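Local structure of protein FmtA (Staphylococcus aureus, 5ZH8) at residues Phe131-Leu136 with Lys229-Asn234; Glu233-Lys238 with Gln246-Tyr251. The protein removes D-alanyl groups from wall teichoic acid and lipoteichoic acid as an esterase, and affects the methicillin resistance level of the cell. All blocks are in the same frame, centred on the assembly; numbering follows the deposited sequence.

In the fold
Helix 231-240 joins the two contacts: its first turn packs on helix 129-142 in interaction 1, and its middle packs on strand 248-250 in interaction 2. The contact centres lie about 8 Å apart and share Glu-233 and Asn-234. They also touch directly, Ser-132 OG standing 3.5 Å from Tyr-235 CD1 and Tyr-231 CD1 3.7 Å from Phe-250 CZ, so one buried core runs through both. In the beta-lactamase and penicillin-binding protein family the SxxK motif runs into the helix corresponding to 129-142; here the same motif lies just ahead of residues 131-136. Interaction 1 thus uses the helix that follows the motif, and interaction 2 lies further along helix 231-240.

Interaction 1 of 2, residues Phe131-Leu136 with Lys229-Asn234; sequences FSTGLL and KSYAEN
Tyr-231 carries most of this contact, reaching from the first turn of helix 231-240 across to helix 129-142. Its CG is anti to the backbone N (chi1 -179°), which sends the ring outward so that the hydroxyl arrives between two side chains of the other helix. There the OH takes a hydrogen bond from Ser-132 OG at 3.0 Å and gives one to Thr-133 OG1 at 2.6 Å. Thr-133 OG1 lies at the ring edge near its plane and passes the chain on to the carbonyl of Gly-284, so the buried phenol has both a donor and an acceptor, which should fix its rotation. Leu-136 closes the packed side: CD1 meets the ring obliquely and off-centre, 4.2 Å from the centroid of the Tyr-231 ring in a CH-pi contact, and CD2 rests 3.4 Å from the backbone O of Asn-234. In the serine beta-lactamase and penicillin-binding protein fold, the helix of residues 131-136 is the one whose N-terminal end carries the SxxK motif, and here helix 231-240 packs against its flank, with Ile-223 of helix 213-227 touching Thr-133 and Leu-136. Ser-230, still buried, is the N-cap of helix 231-240, its OG accepting from Glu-233 N at 3.0 Å with an N-H...O angle of 153°. The looser side begins beyond it: Lys-229 is exposed and Glu-233 partly so, and NZ of Lys-229 and OE2 of Glu-233 make a salt bridge at 3.6 Å, well away from the tyrosine and its hydroxyl network.

Interaction 2 of 2, residues Glu233-Lys238 with Gln246-Tyr251; sequences ENYYTK and QHTAFY
From its CB, which points at the strand, Tyr-235 extends from helix 231-240 toward strand 248-250. CG is anti to the backbone N (chi1 161°), and the ring leaves the helix with one side against two other aromatic rings. Its CD2 meets Phe-250 CE2 at 3.9 Å, and its CE2 sits 3.7 Å above the plane of the Tyr-236 ring, over its centre. Phe-250 turns its edge to the face of Tyr-235 in an offset edge-to-face pair, with ring centroids 5.8 Å apart and planes at 89°. Farther out, CZ is 4.2 Å from Thr-248 CG2, and at the tip OH rests on that same methyl at 3.2 Å, a van der Waals contact rather than a hydrogen bond. Helix and strand run nearly antiparallel (162°), their axes 10.8 Å apart: a helix that turns back through a short connection into the outer strand of the small three-stranded sheet 123-124/288-290/248-250 of the beta-lactamase-like fold. Tyr-236 completes the aromatic cluster, its CE2 lying at the edge of the Phe-250 ring, 3.9 Å from CD2. Its hydroxyl overhangs the strand backbone, 3.4 Å from Thr-248 O, and is hydrogen-bonded to Glu-253, whose carboxylate also takes the backbone N-H of Phe-250. Thr-248 OG1 is held by Asp-294, which also receives His-247 N; this is consistent with the CG2 methyl of the threonine being turned to Tyr-235. Outside the ring cluster, Arg-55 makes a cation-pi contact with Tyr-236.

Interaction 1 of 2, residues Phe131-Leu136 with Lys229-Asn234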
loop_
_atom_site.group_PDB
_atom_site.type_symbol
_atom_site.label_atom_id
_atom_site.label_comp_id
_atom_site.label_asym_id
_atom_site.label_seq_id
_atom_site.Cartn_x
_atom_site.Cartn_y
_atom_site.Cartn_z
ATOM N N PHE A 131 -4.410 -14.251 -15.148
ATOM C CA PHE A 131 -5.084 -15.549 -15.219
ATOM C C PHE A 131 -5.877 -15.690 -16.517
ATOM O O PHE A 131 -5.834 -16.727 -17.165
ATOM C CB PHE A 131 -5.996 -15.735 -13.992
ATOM C CG PHE A 131 -6.773 -17.029 -13.982
ATOM C CD1 PHE A 131 -6.150 -18.246 -14.228
ATOM C CD2 PHE A 131 -8.136 -17.029 -13.693
ATOM C CE1 PHE A 131 -6.869 -19.431 -14.208
ATOM C CE2 PHE A 131 -8.864 -18.208 -13.673
ATOM C CZ PHE A 131 -8.227 -19.411 -13.935
ATOM N N SER A 132 -6.597 -14.639 -16.888
ATOM C CA SER A 132 -7.302 -14.578 -18.172
ATOM C C SER A 132 -6.329 -14.812 -19.341
ATOM O O SER A 132 -6.591 -15.642 -20.224
ATOM C CB SER A 132 -8.027 -13.229 -18.314
ATOM O OG SER A 132 -8.332 -12.920 -19.665
ATOM N N THR A 133 -5.207 -14.090 -19.318
ATOM C CA THR A 133 -4.165 -14.210 -20.336
ATOM C C THR A 133 -3.534 -15.620 -20.343
ATOM O O THR A 133 -3.248 -16.174 -21.409
ATOM C CB THR A 133 -3.063 -13.142 -20.124
ATOM O OG1 THR A 133 -3.639 -11.833 -20.185
ATOM C CG2 THR A 133 -1.957 -13.257 -21.183
ATOM N N GLY A 134 -3.323 -16.190 -19.160
ATOM C CA GLY A 134 -2.806 -17.548 -19.047
ATOM C C GLY A 134 -3.751 -18.580 -19.639
ATOM O O GLY A 134 -3.314 -19.522 -20.296
ATOM N N LEU A 135 -5.050 -18.405 -19.410
ATOM C CA LEU A 135 -6.056 -19.312 -19.966
ATOM C C LEU A 135 -6.052 -19.274 -21.489
ATOM O O LEU A 135 -6.160 -20.315 -22.137
ATOM C CB LEU A 135 -7.449 -18.970 -19.439
ATOM C CG LEU A 135 -7.709 -19.387 -17.988
ATOM C CD1 LEU A 135 -8.909 -18.648 -17.417
ATOM C CD2 LEU A 135 -7.909 -20.894 -17.880
ATOM N N LEU A 136 -5.920 -18.068 -22.047
ATOM C CA LEU A 136 -5.830 -17.881 -23.489
ATOM C C LEU A 136 -4.582 -18.549 -24.049
ATOM O O LEU A 136 -4.629 -19.150 -25.116
ATOM C CB LEU A 136 -5.834 -16.386 -23.832
ATOM C CG LEU A 136 -7.148 -15.625 -23.606
ATOM C CD1 LEU A 136 -6.929 -14.130 -23.775
ATOM C CD2 LEU A 136 -8.244 -16.120 -24.543
ATOM N N LYS A 229 -5.982 -11.306 -33.939
ATOM C CA LYS A 229 -7.189 -10.714 -33.377
ATOM C C LYS A 229 -6.868 -10.053 -32.062
ATOM O O LYS A 229 -5.931 -10.446 -31.379
ATOM C CB LYS A 229 -8.273 -11.772 -33.175
ATOM C CG LYS A 229 -8.805 -12.348 -34.474
ATOM C CD LYS A 229 -10.101 -13.122 -34.261
ATOM C CE LYS A 229 -10.778 -13.441 -35.587
ATOM N NZ LYS A 229 -11.118 -12.213 -36.372
ATOM N N SER A 230 -7.661 -9.048 -31.707
ATOM C CA SER A 230 -7.429 -8.297 -30.482
ATOM C C SER A 230 -7.537 -9.194 -29.249
ATOM O O SER A 230 -8.230 -10.212 -29.268
ATOM C CB SER A 230 -8.417 -7.137 -30.375
ATOM O OG SER A 230 -9.711 -7.591 -30.006
ATOM N N TYR A 231 -6.838 -8.805 -28.188
ATOM C CA TYR A 231 -6.913 -9.496 -26.910
ATOM C C TYR A 231 -8.358 -9.550 -26.424
ATOM O O TYR A 231 -8.831 -10.599 -25.989
ATOM C CB TYR A 231 -6.037 -8.788 -25.867
ATOM C CG TYR A 231 -6.043 -9.454 -24.506
ATOM C CD1 TYR A 231 -7.008 -9.132 -23.558
ATOM C CD2 TYR A 231 -5.086 -10.407 -24.166
ATOM C CE1 TYR A 231 -7.020 -9.735 -22.309
ATOM C CE2 TYR A 231 -5.088 -11.015 -22.925
ATOM C CZ TYR A 231 -6.059 -10.676 -21.995
ATOM O OH TYR A 231 -6.081 -11.281 -20.752
ATOM N N ALA A 232 -9.049 -8.416 -26.507
ATOM C CA ALA A 232 -10.448 -8.305 -26.085
ATOM C C ALA A 232 -11.340 -9.312 -26.792
ATOM O O ALA A 232 -12.220 -9.912 -26.182
ATOM C CB ALA A 232 -10.963 -6.885 -26.338
ATOM N N GLU A 233 -11.112 -9.486 -28.085
ATOM C CA GLU A 233 -11.872 -10.444 -28.870
ATOM C C GLU A 233 -11.531 -11.871 -28.454
ATOM O O GLU A 233 -12.427 -12.694 -28.273
ATOM C CB GLU A 233 -11.588 -10.249 -30.357
ATOM C CG GLU A 233 -12.479 -11.076 -31.266
ATOM C CD GLU A 233 -12.406 -10.650 -32.714
ATOM O OE1 GLU A 233 -11.679 -9.675 -33.034
ATOM O OE2 GLU A 233 -13.070 -11.307 -33.539
ATOM N N ASN A 234 -10.242 -12.159 -28.303
ATOM C CA ASN A 234 -9.818 -13.480 -27.872
ATOM C C ASN A 234 -10.416 -13.810 -26.510
ATOM O O ASN A 234 -10.899 -14.924 -26.303
ATOM C CB ASN A 234 -8.289 -13.594 -27.840
ATOM C CG ASN A 234 -7.678 -13.813 -29.224
ATOM O OD1 ASN A 234 -6.778 -13.085 -29.641
ATOM N ND2 ASN A 234 -8.141 -14.844 -29.926
#

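Interaction 2 of 2, residues Glu233-Lys238 with Gln246-Tyr251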
loop_
_atom_site.group_PDB
_atom_site.type_symbol
_atom_site.label_atom_id
_atom_site.label_comp_id
_atom_site.label_asym_id
_atom_site.label_seq_id
_atom_site.Cartn_x
_atom_site.Cartn_y
_atom_site.Cartn_z
ATOM N N GLU A 233 -11.112 -9.486 -28.085
ATOM C CA GLU A 233 -11.872 -10.444 -28.870
ATOM C C GLU A 233 -11.531 -11.871 -28.454
ATOM O O GLU A 233 -12.427 -12.694 -28.273
ATOM C CB GLU A 233 -11.588 -10.249 -30.357
ATOM C CG GLU A 233 -12.479 -11.076 -31.266
ATOM C CD GLU A 233 -12.406 -10.650 -32.714
ATOM O OE1 GLU A 233 -11.679 -9.675 -33.034
ATOM O OE2 GLU A 233 -13.070 -11.307 -33.539
ATOM N N ASN A 234 -10.242 -12.159 -28.303
ATOM C CA ASN A 234 -9.818 -13.480 -27.872
ATOM C C ASN A 234 -10.416 -13.810 -26.510
ATOM O O ASN A 234 -10.899 -14.924 -26.303
ATOM C CB ASN A 234 -8.289 -13.594 -27.840
ATOM C CG ASN A 234 -7.678 -13.813 -29.224
ATOM O OD1 ASN A 234 -6.778 -13.085 -29.641
ATOM N ND2 ASN A 234 -8.141 -14.844 -29.926
ATOM N N TYR A 235 -10.406 -12.843 -25.589
ATOM C CA TYR A 235 -11.004 -13.056 -24.268
ATOM C C TYR A 235 -12.502 -13.351 -24.342
ATOM O O TYR A 235 -12.981 -14.290 -23.712
ATOM C CB TYR A 235 -10.796 -11.865 -23.328
ATOM C CG TYR A 235 -11.781 -11.910 -22.175
ATOM C CD1 TYR A 235 -11.551 -12.713 -21.060
ATOM C CD2 TYR A 235 -12.975 -11.192 -22.228
ATOM C CE1 TYR A 235 -12.468 -12.778 -20.028
ATOM C CE2 TYR A 235 -13.897 -11.257 -21.196
ATOM C CZ TYR A 235 -13.635 -12.051 -20.105
ATOM O OH TYR A 235 -14.559 -12.106 -19.096
ATOM N N TYR A 236 -13.248 -12.536 -25.079
ATOM C CA TYR A 236 -14.701 -12.721 -25.140
ATOM C C TYR A 236 -15.097 -14.001 -25.882
ATOM O O TYR A 236 -15.914 -14.784 -25.389
ATOM C CB TYR A 236 -15.412 -11.505 -25.751
ATOM C CG TYR A 236 -15.748 -10.437 -24.736
ATOM C CD1 TYR A 236 -16.697 -10.657 -23.741
ATOM C CD2 TYR A 236 -15.077 -9.225 -24.737
ATOM C CE1 TYR A 236 -16.994 -9.682 -22.806
ATOM C CE2 TYR A 236 -15.361 -8.243 -23.800
ATOM C CZ TYR A 236 -16.321 -8.475 -22.836
ATOM O OH TYR A 236 -16.621 -7.505 -21.908
ATOM N N THR A 237 -14.515 -14.215 -27.055
ATOM C CA THR A 237 -14.848 -15.381 -27.870
ATOM C C THR A 237 -14.433 -16.703 -27.202
ATOM O O THR A 237 -15.159 -17.697 -27.286
ATOM C CB THR A 237 -14.199 -15.291 -29.265
ATOM O OG1 THR A 237 -12.802 -15.021 -29.124
ATOM C CG2 THR A 237 -14.820 -14.188 -30.074
ATOM N N LYS A 238 -13.285 -16.701 -26.525
ATOM C CA LYS A 238 -12.727 -17.932 -25.958
ATOM C C LYS A 238 -12.986 -18.149 -24.464
ATOM O O LYS A 238 -12.818 -19.265 -23.974
ATOM C CB LYS A 238 -11.220 -18.007 -26.219
ATOM C CG LYS A 238 -10.810 -17.993 -27.685
ATOM C CD LYS A 238 -9.294 -18.074 -27.793
ATOM C CE LYS A 238 -8.808 -18.192 -29.226
ATOM N NZ LYS A 238 -9.115 -19.527 -29.805
ATOM N N GLN A 246 -21.009 -12.152 -17.712
ATOM C CA GLN A 246 -21.763 -11.010 -18.226
ATOM C C GLN A 246 -21.675 -9.787 -17.322
ATOM O O GLN A 246 -22.307 -8.763 -17.594
ATOM C CB GLN A 246 -23.224 -11.416 -18.410
ATOM C CG GLN A 246 -23.394 -12.567 -19.388
ATOM C CD GLN A 246 -24.826 -13.011 -19.529
ATOM O OE1 GLN A 246 -25.529 -13.196 -18.542
ATOM N NE2 GLN A 246 -25.265 -13.193 -20.763
ATOM N N HIS A 247 -20.904 -9.904 -16.241
ATOM C CA HIS A 247 -20.660 -8.800 -15.313
ATOM C C HIS A 247 -19.149 -8.593 -15.153
ATOM O O HIS A 247 -18.646 -8.285 -14.076
ATOM C CB HIS A 247 -21.347 -9.088 -13.981
ATOM C CG HIS A 247 -22.841 -9.146 -14.084
ATOM N ND1 HIS A 247 -23.511 -10.232 -14.607
ATOM C CD2 HIS A 247 -23.793 -8.244 -13.747
ATOM C CE1 HIS A 247 -24.812 -9.999 -14.579
ATOM N NE2 HIS A 247 -25.009 -8.801 -14.059
ATOM N N THR A 248 -18.449 -8.775 -16.267
ATOM C CA THR A 248 -17.009 -8.628 -16.360
ATOM C C THR A 248 -16.726 -7.814 -17.610
ATOM O O THR A 248 -17.288 -8.092 -18.676
ATOM C CB THR A 248 -16.337 -10.000 -16.512
ATOM O OG1 THR A 248 -16.552 -10.775 -15.328
ATOM C CG2 THR A 248 -14.839 -9.856 -16.780
ATOM N N ALA A 249 -15.862 -6.813 -17.497
ATOM C CA ALA A 249 -15.655 -5.888 -18.603
ATOM C C ALA A 249 -14.291 -5.224 -18.587
ATOM O O ALA A 249 -13.650 -5.103 -17.547
ATOM C CB ALA A 249 -16.754 -4.832 -18.619
ATOM N N PHE A 250 -13.854 -4.814 -19.771
ATOM C CA PHE A 250 -12.667 -3.988 -19.915
ATOM C C PHE A 250 -13.024 -2.570 -19.493
ATOM O O PHE A 250 -14.168 -2.148 -19.615
ATOM C CB PHE A 250 -12.144 -4.023 -21.359
ATOM C CG PHE A 250 -11.499 -5.328 -21.738
ATOM C CD1 PHE A 250 -10.166 -5.565 -21.441
ATOM C CD2 PHE A 250 -12.222 -6.318 -22.380
ATOM C CE1 PHE A 250 -9.562 -6.763 -21.779
ATOM C CE2 PHE A 250 -11.627 -7.521 -22.725
ATOM C CZ PHE A 250 -10.294 -7.745 -22.422
ATOM N N TYR A 251 -12.026 -1.849 -18.995
ATOM C CA TYR A 251 -12.211 -0.549 -18.336
ATOM C C TYR A 251 -13.117 0.472 -19.047
ATOM O O TYR A 251 -13.806 1.245 -18.380
ATOM C CB TYR A 251 -10.842 0.092 -18.071
ATOM C CG TYR A 251 -10.185 0.686 -19.300
ATOM C CD1 TYR A 251 -9.517 -0.121 -20.221
ATOM C CD2 TYR A 251 -10.231 2.056 -19.545
ATOM C CE1 TYR A 251 -8.919 0.421 -21.349
ATOM C CE2 TYR A 251 -9.632 2.610 -20.669
ATOM C CZ TYR A 251 -8.980 1.787 -21.568
ATOM O OH TYR A 251 -8.381 2.337 -22.682
#